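Local atomic coordinates of inositol 2-dehydrogenase/D-chiro-inositol 3-dehydrogenase (Lactobacillus casei, PDB entry 4MIY), a protein that catalyses the NAD-dependent oxidation of myo-inositol and D-chiro-inositol to the corresponding keto-inositols. Residues A[132-135]-A[136-140]; A[162-166]-A[167-171]; A[175-178]-A[179-183]; A[274-277]-A[278-281]; A[303-306]-A[307-311]. All coordinates share one frame; numbering follows the deposited sequence.

Interaction 1 (A[132-135]-A[136-140]); sequences GIRA and LKEKL
Four successive i to i+4 backbone bonds tie Gly-132, Ile-133, Arg-134 and Ala-135 to Leu-136, Lys-137, Glu-138 and Lys-139, making 132-140 a regular run of alpha-helix within helix 131-141. The bond from Lys-137 N to Ile-133 O is 3.1 Å long and almost straight, at 173°, while Glu-138 N reaches Arg-134 O at 3.0 Å. Among the side chains, Arg-134 and Glu-138 illustrate that the right spacing alone does not make an ion pair. They sit one turn apart, yet Arg-134 NH1 stays 5.0 Å from Glu-138 OE2, with the guanidinium and carboxylate planes turned 52° from each other. What touches is the methylene Arg-134 CG, 3.7 Å from Glu-138 OE2. The glutamate leans back over the preceding turn because its CG stands beside its own backbone N (chi1 -67°), which brings Glu-138 CG within 3.3 Å of Arg-134 O. The arginine chain bends near its end, and its charged head makes a cation-pi contact with Tyr-129. Lys-137 likewise finds its partners outside this turn: a salt bridge with Asp-141 and a cation-pi contact with Trp-183. The buried residues serve other neighbours: Ile-133 packs on helix 168-185, and Leu-136 on Leu-249 and Val-242 of its own chain and on Pro-258 of the second subunit. The chemistry is therefore that of a backbone-held amphipathic helix. Its main-chain bonds carry the local contact, its side chains are spent on surrounding elements, and the opposite charges of Arg-134 and Glu-138 probably attract each other only through space.

Interaction 2 (A[162-166]-A[167-171]); sequences SNYSN and EMAIT
Met-168 N closes back on Ser-165 O at 3.0 Å, a weak bond by its angle, as the loop 162-166 turns into helix 168-185. The entry is a capping box formed by Ser-165 and Met-168, an instructive variant because a thioether takes one of the two roles. Ser-165 OG accepts from Met-168 N at 3.3 Å. In return, Ser-165 N points at Met-168 SD, 3.4 Å away, in a weak bond. The same methionine lies across the Tyr-164 ring. Its CB sits over the centre of one face, with Met-168 CB 4.0 Å from the Tyr-164 ring centroid and only 7° off the normal, a CH-pi contact. The sulfur stands obliquely to the ring in a Met-aromatic contact, and the methyl Met-168 CE meets Tyr-164 CD2 at 3.8 Å. The tyrosine ring reaches forward over the first residues of the helix, its CG turned opposite to its backbone N (chi1 -169°), and its hydroxyl bonds to Thr-173 OG1. Replacing the tyrosine by a serine would probably leave the methionine CB without its aromatic floor and Thr-173 without this partner. Buried Asn-166 is fixed from outside, with OD1 held by His-209 N and ND2 by Tyr-196 OH. Asn-166 ND2 also donates to a water 3.0 Å away, which in turn donates a hydrogen bond to Glu-167 OE2.

Interaction 3 (A[175-178]-A[179-183]); sequences IHEI and DEMHW
Asp-179 N, Glu-180 N and Met-181 N donate to Ile-175 O, His-176 O and Glu-177 O, three helical bonds that are each 3.0 Å long. The fourth carbonyl departs from the pattern: Ile-178 O lies 4.5 Å from His-182 N and accepts instead from the hydroxyl of Tyr-189. The His-182 ring meets that carbonyl edge-on, with CD2 3.3 Å from Ile-178 O. This approach follows from chi1 of 73°, which sets the imidazole between the histidine's own N and carbonyl carbon and swings it back over the previous turn. His-176 O has a second donor, a water 2.9 Å away that also donates to Asp-179 OD2 at 2.7 Å and so bridges the carboxylate to the backbone. The buried acids are answered from outside this turn. Asp-179 OD1 forms a salt bridge with Arg-128, and Glu-177 OE1 accepts from His-155 ND1. Glu-177 OE2 and Glu-180 OE1, 5.1 Å apart, are both bound by Arg-127, whose charge probably offsets the repulsion between them. Apolar contact is sparse by comparison: Met-181 runs alongside Glu-177, its CE 4.0 Å from Glu-177 CG. The whole is a largely buried helix of the C-terminal alpha/beta domain, salt-bridged to Arg-127 and Arg-128, whose His-176 contributes to the NAD pocket, consistent with a Gfo/Idh/MocA-type dehydrogenase.

Interaction 4 (A[274-277]-A[278-281]); sequences WINR and FIQA. With NAD (nicotinamide-adenine-dinucleotide), chain E.
Arg-277 and Phe-278 meet at a helix-to-helix junction: Phe-278 is the first residue to leave helix 274-277 and also the N-cap of helix 279-294. The junction shows how a tight and a loose side can share one turn. On the tight side the arginine drapes over the phenyl ring. Its CG rests over one face, with Arg-277 CG 3.8 Å from the Phe-278 ring centroid, and the bend at chi2 (64°) folds the rest of the chain back so that the guanidinium also lies on the ring. The planes are 30° apart, and the closest side-chain pair is Arg-277 NH1 with Phe-278 CE1 at 3.5 Å. Arg-277 NH1 forms a salt bridge with Asp-130, and Tyr-254 adds a cation-pi contact. An alanine in place of Phe-278 would probably strip the guanidinium of the ring it lies on and open a gap facing Met-126 and Tyr-236. The other side is looser and wetter. Ile-279 N reaches Asn-276 O only weakly, at 3.4 Å, and the exposed Asn-276 and Ile-279 run side by side. Arg-277 O is served by solvent where the helix breaks: one water lies 3.0 Å from Arg-277 O and accepts from Gln-280 N, while a second accepts from Ala-281 N and may also bond to this carbonyl, though it has other acceptors. At the start of the turn Trp-274 belongs to the cofactor pocket, where NAD C4N, the carbon that takes up hydride, lies obliquely to the indole, 3.9 Å from Trp-274 CZ3.

Interaction 5 (A[303-306]-A[307-311]); sequences SAWD and GYIAA
A capping box formed by Ser-303 and Asp-306 starts helix 304-323, and on its first turns Trp-305 packs against Tyr-308 and Ile-309. The firm half of the box runs from Ser-303 N to Asp-306 OD2, 2.9 Å long and nearly straight at 170°, and it uses the anti lone pair of the carboxylate oxygen. Ser-303 OG also takes a weak bond from Trp-305 N. The other oxygen, Asp-306 OD1, forms a salt bridge with Arg-128, so one aspartate both caps its helix and ties it to a neighbouring loop. Its negative charge near the helix start probably suits the helix dipole as well. Behind the cap the i to i+4 ladder is regular: Gly-307 N meets Ser-303 O at 3.0 Å and Ile-309 N meets Trp-305 O at 2.9 Å. Trp-305 stands with CG opposite its backbone N (chi1 -170°), which tips the indole along the helix toward the next turn. There the edge of Tyr-308 faces its six-membered ring in a T-shaped stack, centroids of Trp-305 and Tyr-308 5.3 Å apart and planes at 61°. Tyr-308 CD2 comes over the indole face to within 3.8 Å of Trp-305 CZ3. At the pyrrole end Ile-309 CD1 closes to 3.6 Å from Trp-305 CD1, so the two neighbours probably help limit the rotation of the indole. The aromatic pair packs on Val-110, Ala-106 and Lys-107 of helix 103-113, so that a capping box, a classic way to begin a helix, here also opens the join between the C-terminal alpha/beta domain and the Rossmann fold.

The five local contacts cover helix starts, helix interiors and one helix junction. Interactions 3 and 5 are the buried ones, centres 10 Å apart, where His-182 packs on Asp-306 and Ile-309; in both, an aspartate is salt-bridged to Arg-128. Interactions 2 and 3 share helix 168-185, the first being its partly buried, capped entry and the second its charged interior. Interaction 1 lies nearer the surface and the second subunit, yet touches interaction 3 through Ile-133 and Trp-183. Interaction 4 touches none of the others but comes within about 5 Å of interaction 1 at the nearest atoms. Capping boxes open the helices of interactions 2 and 5, arginine-carboxylate pairs recur in interactions 3, 4 and 5, and Trp-274 and His-176 mark the cofactor side.

Interaction 1 (A[132-135]-A[136-140])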
# COMPACT_ATOMS: atom_id res chain seq x y z
N GLY A 132 -4.56 -16.67 0.66
CA GLY A 132 -3.89 -15.72 1.51
C GLY A 132 -3.68 -16.17 2.94
O GLY A 132 -2.65 -16.00 3.49
N ILE A 133 -4.70 -16.77 3.51
CA ILE A 133 -4.60 -17.25 4.86
C ILE A 133 -3.61 -18.39 4.92
O ILE A 133 -2.81 -18.44 5.80
CB ILE A 133 -6.00 -17.66 5.37
CG1 ILE A 133 -6.86 -16.42 5.54
CG2 ILE A 133 -5.89 -18.38 6.67
CD1 ILE A 133 -8.32 -16.70 5.77
N ARG A 134 -3.63 -19.24 3.92
CA ARG A 134 -2.69 -20.34 3.84
C ARG A 134 -1.26 -19.85 3.71
O ARG A 134 -0.36 -20.36 4.34
CB ARG A 134 -3.07 -21.25 2.67
CG ARG A 134 -2.62 -22.66 2.81
CD ARG A 134 -3.22 -23.66 1.78
NE ARG A 134 -4.35 -24.43 2.32
CZ ARG A 134 -4.30 -25.31 3.33
NH1 ARG A 134 -3.17 -25.59 3.96
NH2 ARG A 134 -5.40 -25.91 3.71
N ALA A 135 -1.07 -18.82 2.92
CA ALA A 135 0.27 -18.29 2.72
C ALA A 135 0.82 -17.63 3.97
O ALA A 135 1.97 -17.72 4.24
CB ALA A 135 0.30 -17.34 1.55
N LEU A 136 -0.04 -17.00 4.72
CA LEU A 136 0.39 -16.44 5.97
C LEU A 136 0.81 -17.54 6.97
O LEU A 136 1.80 -17.43 7.59
CB LEU A 136 -0.67 -15.50 6.54
CG LEU A 136 -0.32 -14.69 7.79
CD1 LEU A 136 -1.11 -13.46 7.83
CD2 LEU A 136 -0.55 -15.46 9.06
N LYS A 137 -0.02 -18.55 7.11
CA LYS A 137 0.31 -19.68 7.98
C LYS A 137 1.65 -20.29 7.62
O LYS A 137 2.45 -20.55 8.45
CB LYS A 137 -0.77 -20.75 7.96
CG LYS A 137 -0.31 -21.98 8.73
CD LYS A 137 -1.26 -23.06 8.78
CE LYS A 137 -0.73 -24.27 9.59
NZ LYS A 137 0.14 -23.98 10.73
N GLU A 138 1.87 -20.52 6.34
CA GLU A 138 3.13 -21.05 5.89
C GLU A 138 4.31 -20.19 6.21
O GLU A 138 5.28 -20.67 6.68
CB GLU A 138 3.05 -21.39 4.40
CG GLU A 138 2.11 -22.54 4.14
CD GLU A 138 2.00 -22.88 2.67
OE1 GLU A 138 2.93 -22.52 1.93
OE2 GLU A 138 0.99 -23.48 2.26
N LYS A 139 4.20 -18.89 6.00
CA LYS A 139 5.25 -17.99 6.39
C LYS A 139 5.51 -18.00 7.89
O LYS A 139 6.62 -17.98 8.30
CB LYS A 139 4.93 -16.57 5.90
CG LYS A 139 6.07 -15.59 5.88
CD LYS A 139 7.12 -15.97 4.91
CE LYS A 139 8.07 -14.87 4.67
NZ LYS A 139 9.28 -15.37 4.01
N LEU A 140 4.46 -18.02 8.68
CA LEU A 140 4.58 -18.08 10.12
C LEU A 140 5.37 -19.33 10.55
O LEU A 140 6.25 -19.26 11.35
CB LEU A 140 3.20 -18.10 10.75
CG LEU A 140 3.15 -18.29 12.25
CD1 LEU A 140 3.83 -17.16 12.93
CD2 LEU A 140 1.74 -18.44 12.72

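Interaction 2 (A[162-166]-A[167-171])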
# COMPACT_ATOMS: atom_id res chain seq x y z
N SER A 162 -32.88 -10.34 8.61
CA SER A 162 -33.82 -10.29 9.72
C SER A 162 -33.71 -11.43 10.70
O SER A 162 -33.94 -11.26 11.85
CB SER A 162 -35.25 -10.29 9.15
OG SER A 162 -35.36 -9.27 8.21
N ASN A 163 -33.32 -12.58 10.20
CA ASN A 163 -33.26 -13.75 10.98
C ASN A 163 -31.95 -13.97 11.76
O ASN A 163 -31.78 -14.97 12.39
CB ASN A 163 -33.56 -14.93 10.08
CG ASN A 163 -32.37 -15.39 9.34
OD1 ASN A 163 -31.55 -14.62 8.94
ND2 ASN A 163 -32.25 -16.68 9.20
N TYR A 164 -31.04 -13.01 11.70
CA TYR A 164 -29.72 -13.19 12.30
C TYR A 164 -29.73 -12.86 13.77
O TYR A 164 -30.05 -11.79 14.14
CB TYR A 164 -28.71 -12.32 11.58
CG TYR A 164 -27.25 -12.54 11.89
CD1 TYR A 164 -26.68 -11.99 13.02
CD2 TYR A 164 -26.43 -13.25 11.04
CE1 TYR A 164 -25.36 -12.18 13.29
CE2 TYR A 164 -25.10 -13.43 11.32
CZ TYR A 164 -24.57 -12.89 12.42
OH TYR A 164 -23.25 -13.04 12.71
N SER A 165 -29.33 -13.81 14.58
CA SER A 165 -29.46 -13.69 16.02
C SER A 165 -28.13 -13.46 16.70
O SER A 165 -27.11 -13.63 16.11
CB SER A 165 -30.05 -14.99 16.56
OG SER A 165 -29.14 -16.05 16.43
N ASN A 166 -28.18 -13.09 17.96
CA ASN A 166 -26.98 -12.91 18.74
C ASN A 166 -26.10 -14.15 18.73
O ASN A 166 -24.92 -14.05 18.70
CB ASN A 166 -27.29 -12.51 20.18
CG ASN A 166 -26.13 -11.86 20.85
OD1 ASN A 166 -25.57 -10.94 20.32
ND2 ASN A 166 -25.76 -12.34 22.01
N GLU A 167 -26.73 -15.31 18.76
CA GLU A 167 -26.01 -16.55 18.81
C GLU A 167 -25.31 -16.84 17.49
O GLU A 167 -24.28 -17.45 17.47
CB GLU A 167 -26.97 -17.64 19.21
CG GLU A 167 -27.53 -17.48 20.64
CD GLU A 167 -28.69 -16.42 20.85
OE1 GLU A 167 -29.33 -15.92 19.93
OE2 GLU A 167 -28.94 -16.10 22.02
N MET A 168 -25.89 -16.40 16.40
CA MET A 168 -25.30 -16.56 15.09
C MET A 168 -24.02 -15.78 14.89
O MET A 168 -23.24 -16.11 14.04
CB MET A 168 -26.31 -16.22 14.02
CG MET A 168 -27.33 -17.33 13.83
SD MET A 168 -28.88 -16.87 13.11
CE MET A 168 -28.42 -16.51 11.48
N ALA A 169 -23.81 -14.77 15.70
CA ALA A 169 -22.54 -14.09 15.69
C ALA A 169 -21.43 -15.07 15.99
O ALA A 169 -20.35 -14.92 15.52
CB ALA A 169 -22.51 -12.95 16.68
N ILE A 170 -21.74 -16.07 16.80
CA ILE A 170 -20.81 -17.15 17.05
C ILE A 170 -20.94 -18.26 15.99
O ILE A 170 -20.03 -18.57 15.31
CB ILE A 170 -21.00 -17.77 18.47
CG1 ILE A 170 -20.99 -16.72 19.56
CG2 ILE A 170 -19.96 -18.83 18.76
CD1 ILE A 170 -19.85 -15.79 19.55
N THR A 171 -22.12 -18.81 15.85
CA THR A 171 -22.25 -20.03 15.12
C THR A 171 -22.11 -19.88 13.59
O THR A 171 -21.77 -20.82 12.94
CB THR A 171 -23.58 -20.76 15.45
OG1 THR A 171 -24.67 -19.92 15.13
CG2 THR A 171 -23.64 -21.09 16.86
O HOH W 1 -26.91 -14.64 23.61

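Interaction 3 (A[175-178]-A[179-183])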
# COMPACT_ATOMS: atom_id res chain seq x y z
N ILE A 175 -17.36 -18.61 14.00
CA ILE A 175 -17.03 -20.01 13.87
C ILE A 175 -15.85 -20.24 12.94
O ILE A 175 -15.09 -21.13 13.13
CB ILE A 175 -18.27 -20.84 13.44
CG1 ILE A 175 -18.06 -22.35 13.67
CG2 ILE A 175 -18.67 -20.53 12.04
CD1 ILE A 175 -18.00 -22.69 15.04
N HIS A 176 -15.72 -19.38 11.95
CA HIS A 176 -14.64 -19.44 11.00
C HIS A 176 -13.29 -19.14 11.65
O HIS A 176 -12.35 -19.83 11.42
CB HIS A 176 -14.92 -18.53 9.81
CG HIS A 176 -16.05 -19.01 8.97
ND1 HIS A 176 -15.94 -20.12 8.18
CD2 HIS A 176 -17.31 -18.57 8.84
CE1 HIS A 176 -17.09 -20.33 7.57
NE2 HIS A 176 -17.93 -19.39 7.94
N GLU A 177 -13.26 -18.13 12.49
CA GLU A 177 -12.08 -17.84 13.24
C GLU A 177 -11.83 -18.92 14.29
O GLU A 177 -10.71 -19.24 14.57
CB GLU A 177 -12.19 -16.47 13.91
CG GLU A 177 -11.99 -15.26 13.01
CD GLU A 177 -13.12 -14.98 12.03
OE1 GLU A 177 -14.25 -15.31 12.32
OE2 GLU A 177 -12.82 -14.45 10.98
N ILE A 178 -12.89 -19.46 14.85
CA ILE A 178 -12.76 -20.52 15.82
C ILE A 178 -12.05 -21.74 15.25
O ILE A 178 -11.17 -22.25 15.87
CB ILE A 178 -14.10 -20.91 16.42
CG1 ILE A 178 -14.52 -19.87 17.46
CG2 ILE A 178 -14.01 -22.25 17.05
CD1 ILE A 178 -15.97 -19.94 17.80
N ASP A 179 -12.40 -22.14 14.05
CA ASP A 179 -11.67 -23.20 13.42
C ASP A 179 -10.26 -22.80 12.99
O ASP A 179 -9.33 -23.56 13.09
CB ASP A 179 -12.40 -23.76 12.23
CG ASP A 179 -11.56 -24.76 11.48
OD1 ASP A 179 -11.44 -25.90 11.92
OD2 ASP A 179 -10.98 -24.38 10.49
N GLU A 180 -10.12 -21.58 12.53
CA GLU A 180 -8.89 -21.10 11.91
C GLU A 180 -7.72 -20.94 12.85
O GLU A 180 -6.64 -21.30 12.53
CB GLU A 180 -9.18 -19.75 11.25
CG GLU A 180 -8.10 -19.16 10.43
CD GLU A 180 -8.50 -17.82 9.87
OE1 GLU A 180 -9.41 -17.77 9.07
OE2 GLU A 180 -7.88 -16.85 10.26
N MET A 181 -7.96 -20.40 14.02
CA MET A 181 -6.85 -20.03 14.87
C MET A 181 -6.01 -21.16 15.46
O MET A 181 -4.84 -21.07 15.54
CB MET A 181 -7.29 -19.07 15.97
CG MET A 181 -7.95 -17.79 15.48
SD MET A 181 -6.89 -16.86 14.36
CE MET A 181 -8.05 -15.59 13.88
N HIS A 182 -6.68 -22.21 15.91
CA HIS A 182 -5.97 -23.33 16.44
C HIS A 182 -5.14 -24.05 15.38
O HIS A 182 -4.06 -24.47 15.66
CB HIS A 182 -6.88 -24.26 17.27
CG HIS A 182 -7.84 -25.08 16.49
ND1 HIS A 182 -7.52 -26.30 15.95
CD2 HIS A 182 -9.15 -24.88 16.21
CE1 HIS A 182 -8.57 -26.78 15.32
NE2 HIS A 182 -9.57 -25.94 15.47
N TRP A 183 -5.65 -24.09 14.16
CA TRP A 183 -4.90 -24.59 13.02
C TRP A 183 -3.73 -23.70 12.66
O TRP A 183 -2.68 -24.16 12.48
CB TRP A 183 -5.83 -24.74 11.83
CG TRP A 183 -5.20 -24.87 10.48
CD1 TRP A 183 -4.70 -25.98 9.93
CD2 TRP A 183 -5.07 -23.85 9.48
NE1 TRP A 183 -4.23 -25.73 8.67
CE2 TRP A 183 -4.48 -24.43 8.37
CE3 TRP A 183 -5.42 -22.51 9.41
CZ2 TRP A 183 -4.20 -23.71 7.24
CZ3 TRP A 183 -5.13 -21.82 8.29
CH2 TRP A 183 -4.55 -22.41 7.23
O HOH W 2 -11.74 -21.95 9.58

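Interaction 4 (A[274-277]-A[278-281])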
# COMPACT_ATOMS: atom_id res chain seq x y z
N TRP A 274 -19.52 -12.08 1.10
CA TRP A 274 -18.66 -13.16 1.54
C TRP A 274 -18.63 -14.29 0.54
O TRP A 274 -17.71 -15.02 0.48
CB TRP A 274 -19.04 -13.68 2.89
CG TRP A 274 -20.47 -14.07 3.04
CD1 TRP A 274 -21.45 -13.30 3.51
CD2 TRP A 274 -21.04 -15.33 2.75
NE1 TRP A 274 -22.63 -13.99 3.52
CE2 TRP A 274 -22.40 -15.24 3.05
CE3 TRP A 274 -20.55 -16.50 2.23
CZ2 TRP A 274 -23.25 -16.29 2.90
CZ3 TRP A 274 -21.41 -17.53 2.06
CH2 TRP A 274 -22.75 -17.42 2.40
N ILE A 275 -19.68 -14.41 -0.24
CA ILE A 275 -19.75 -15.44 -1.24
C ILE A 275 -18.63 -15.27 -2.22
O ILE A 275 -17.96 -16.20 -2.55
CB ILE A 275 -21.07 -15.42 -1.96
CG1 ILE A 275 -22.14 -15.93 -1.03
CG2 ILE A 275 -21.05 -16.28 -3.17
CD1 ILE A 275 -23.47 -15.54 -1.44
N ASN A 276 -18.44 -14.06 -2.67
CA ASN A 276 -17.45 -13.81 -3.65
C ASN A 276 -16.05 -13.86 -3.05
O ASN A 276 -15.16 -14.35 -3.65
CB ASN A 276 -17.74 -12.50 -4.34
CG ASN A 276 -18.99 -12.56 -5.19
OD1 ASN A 276 -19.51 -13.62 -5.48
ND2 ASN A 276 -19.46 -11.41 -5.60
N ARG A 277 -15.90 -13.41 -1.81
CA ARG A 277 -14.60 -13.43 -1.14
C ARG A 277 -13.99 -14.81 -1.06
O ARG A 277 -12.84 -14.95 -1.17
CB ARG A 277 -14.71 -12.80 0.26
CG ARG A 277 -13.47 -12.91 1.12
CD ARG A 277 -12.24 -12.17 0.56
NE ARG A 277 -11.08 -12.36 1.40
CZ ARG A 277 -10.30 -13.42 1.34
NH1 ARG A 277 -10.53 -14.37 0.48
NH2 ARG A 277 -9.25 -13.52 2.12
N PHE A 278 -14.83 -15.80 -0.87
CA PHE A 278 -14.36 -17.15 -0.60
C PHE A 278 -14.63 -18.17 -1.70
O PHE A 278 -14.46 -19.32 -1.51
CB PHE A 278 -14.76 -17.62 0.82
CG PHE A 278 -14.01 -16.90 1.91
CD1 PHE A 278 -12.66 -17.06 2.05
CD2 PHE A 278 -14.64 -16.05 2.78
CE1 PHE A 278 -11.97 -16.41 3.00
CE2 PHE A 278 -13.94 -15.42 3.73
CZ PHE A 278 -12.61 -15.60 3.85
N ILE A 279 -14.98 -17.70 -2.88
CA ILE A 279 -15.18 -18.55 -4.05
C ILE A 279 -14.01 -19.51 -4.25
O ILE A 279 -14.19 -20.67 -4.43
CB ILE A 279 -15.37 -17.75 -5.37
CG1 ILE A 279 -16.75 -17.14 -5.49
CG2 ILE A 279 -15.24 -18.67 -6.56
CD1 ILE A 279 -16.91 -16.15 -6.64
N GLN A 280 -12.79 -18.98 -4.18
CA GLN A 280 -11.61 -19.79 -4.39
C GLN A 280 -11.47 -20.85 -3.33
O GLN A 280 -11.21 -21.98 -3.63
CB GLN A 280 -10.35 -18.92 -4.45
CG GLN A 280 -9.06 -19.67 -4.46
CD GLN A 280 -8.44 -19.87 -3.10
OE1 GLN A 280 -8.21 -18.93 -2.39
NE2 GLN A 280 -8.20 -21.09 -2.75
N ALA A 281 -11.65 -20.48 -2.08
CA ALA A 281 -11.50 -21.43 -1.00
C ALA A 281 -12.51 -22.56 -1.09
O ALA A 281 -12.16 -23.68 -0.91
CB ALA A 281 -11.57 -20.75 0.32
PA NAD E . -30.82 -23.15 3.28
O1A NAD E . -31.86 -23.00 4.28
O2A NAD E . -30.85 -22.46 2.08
O5B NAD E . -30.82 -24.63 2.69
C5B NAD E . -30.88 -25.77 3.44
C4B NAD E . -31.69 -26.83 2.68
O4B NAD E . -31.75 -27.95 3.53
C3B NAD E . -33.17 -26.50 2.49
O3B NAD E . -33.52 -26.73 1.19
C2B NAD E . -33.90 -27.38 3.46
O2B NAD E . -35.19 -27.73 3.01
C1B NAD E . -33.04 -28.58 3.49
N9A NAD E . -33.16 -29.40 4.67
C8A NAD E . -33.32 -29.04 5.91
N7A NAD E . -33.29 -30.06 6.75
C5A NAD E . -33.10 -31.14 6.02
C6A NAD E . -33.00 -32.57 6.22
N6A NAD E . -33.05 -33.13 7.41
N1A NAD E . -32.76 -33.31 5.17
C2A NAD E . -32.69 -32.85 3.98
N3A NAD E . -32.81 -31.57 3.70
C4A NAD E . -33.01 -30.70 4.67
O3 NAD E . -29.49 -23.00 4.10
PN NAD E . -27.96 -22.92 3.51
O1N NAD E . -27.55 -21.52 3.50
O2N NAD E . -27.92 -23.46 2.20
O5D NAD E . -27.09 -23.56 4.58
C5D NAD E . -26.98 -24.96 4.61
C4D NAD E . -25.81 -25.39 5.43
O4D NAD E . -24.65 -24.86 4.81
C3D NAD E . -25.88 -24.86 6.82
O3D NAD E . -25.32 -25.80 7.67
C2D NAD E . -24.99 -23.62 6.69
O2D NAD E . -24.47 -23.36 7.94
C1D NAD E . -23.93 -24.11 5.74
N1N NAD E . -23.22 -23.01 5.09
C2N NAD E . -21.90 -22.92 5.20
C3N NAD E . -21.17 -21.89 4.66
C7N NAD E . -19.66 -21.83 4.79
O7N NAD E . -19.02 -22.81 5.00
N7N NAD E . -19.13 -20.69 4.63
C4N NAD E . -21.85 -20.94 3.91
C5N NAD E . -23.22 -21.07 3.82
C6N NAD E . -23.87 -22.11 4.43
O HOH W 3 -11.03 -17.57 -1.11
O HOH W 4 -11.89 -16.12 -3.72

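Interaction 5 (A[303-306]-A[307-311])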
# COMPACT_ATOMS: atom_id res chain seq x y z
N SER A 303 -11.41 -32.22 9.99
CA SER A 303 -12.03 -33.47 10.35
C SER A 303 -13.15 -33.31 11.34
O SER A 303 -13.51 -32.24 11.74
CB SER A 303 -10.98 -34.39 10.94
OG SER A 303 -10.58 -33.93 12.19
N ALA A 304 -13.69 -34.44 11.77
CA ALA A 304 -14.72 -34.42 12.76
C ALA A 304 -14.14 -33.96 14.06
O ALA A 304 -14.83 -33.34 14.83
CB ALA A 304 -15.36 -35.77 12.90
N TRP A 305 -12.89 -34.24 14.31
CA TRP A 305 -12.27 -33.70 15.49
C TRP A 305 -12.27 -32.16 15.46
O TRP A 305 -12.56 -31.53 16.43
CB TRP A 305 -10.87 -34.24 15.70
CG TRP A 305 -10.30 -33.90 17.01
CD1 TRP A 305 -9.38 -32.98 17.28
CD2 TRP A 305 -10.66 -34.48 18.25
NE1 TRP A 305 -9.11 -32.95 18.61
CE2 TRP A 305 -9.91 -33.86 19.23
CE3 TRP A 305 -11.55 -35.47 18.62
CZ2 TRP A 305 -10.00 -34.21 20.56
CZ3 TRP A 305 -11.64 -35.82 19.94
CH2 TRP A 305 -10.89 -35.18 20.89
N ASP A 306 -11.87 -31.59 14.33
CA ASP A 306 -11.96 -30.15 14.13
C ASP A 306 -13.36 -29.65 14.35
O ASP A 306 -13.56 -28.64 14.94
CB ASP A 306 -11.45 -29.79 12.73
CG ASP A 306 -9.97 -30.04 12.56
OD1 ASP A 306 -9.20 -29.54 13.37
OD2 ASP A 306 -9.61 -30.73 11.64
N GLY A 307 -14.34 -30.37 13.87
CA GLY A 307 -15.70 -30.02 14.13
C GLY A 307 -16.08 -30.03 15.59
O GLY A 307 -16.82 -29.20 16.04
N TYR A 308 -15.54 -30.97 16.31
CA TYR A 308 -15.75 -31.06 17.72
C TYR A 308 -15.10 -29.92 18.49
O TYR A 308 -15.69 -29.34 19.34
CB TYR A 308 -15.28 -32.44 18.19
CG TYR A 308 -15.48 -32.81 19.64
CD1 TYR A 308 -16.68 -32.69 20.25
CD2 TYR A 308 -14.43 -33.32 20.35
CE1 TYR A 308 -16.83 -33.08 21.57
CE2 TYR A 308 -14.57 -33.71 21.61
CZ TYR A 308 -15.76 -33.57 22.24
OH TYR A 308 -15.84 -33.96 23.56
N ILE A 309 -13.87 -29.59 18.14
CA ILE A 309 -13.23 -28.44 18.72
C ILE A 309 -14.07 -27.19 18.50
O ILE A 309 -14.23 -26.40 19.38
CB ILE A 309 -11.86 -28.22 18.14
CG1 ILE A 309 -10.93 -29.35 18.53
CG2 ILE A 309 -11.28 -26.90 18.60
CD1 ILE A 309 -9.70 -29.42 17.68
N ALA A 310 -14.61 -27.05 17.32
CA ALA A 310 -15.35 -25.87 17.01
C ALA A 310 -16.65 -25.83 17.79
O ALA A 310 -17.01 -24.82 18.30
CB ALA A 310 -15.61 -25.78 15.55
N ALA A 311 -17.30 -26.98 17.89
CA ALA A 311 -18.51 -27.10 18.66
C ALA A 311 -18.35 -26.76 20.14
O ALA A 311 -19.15 -26.07 20.68
CB ALA A 311 -19.10 -28.45 18.48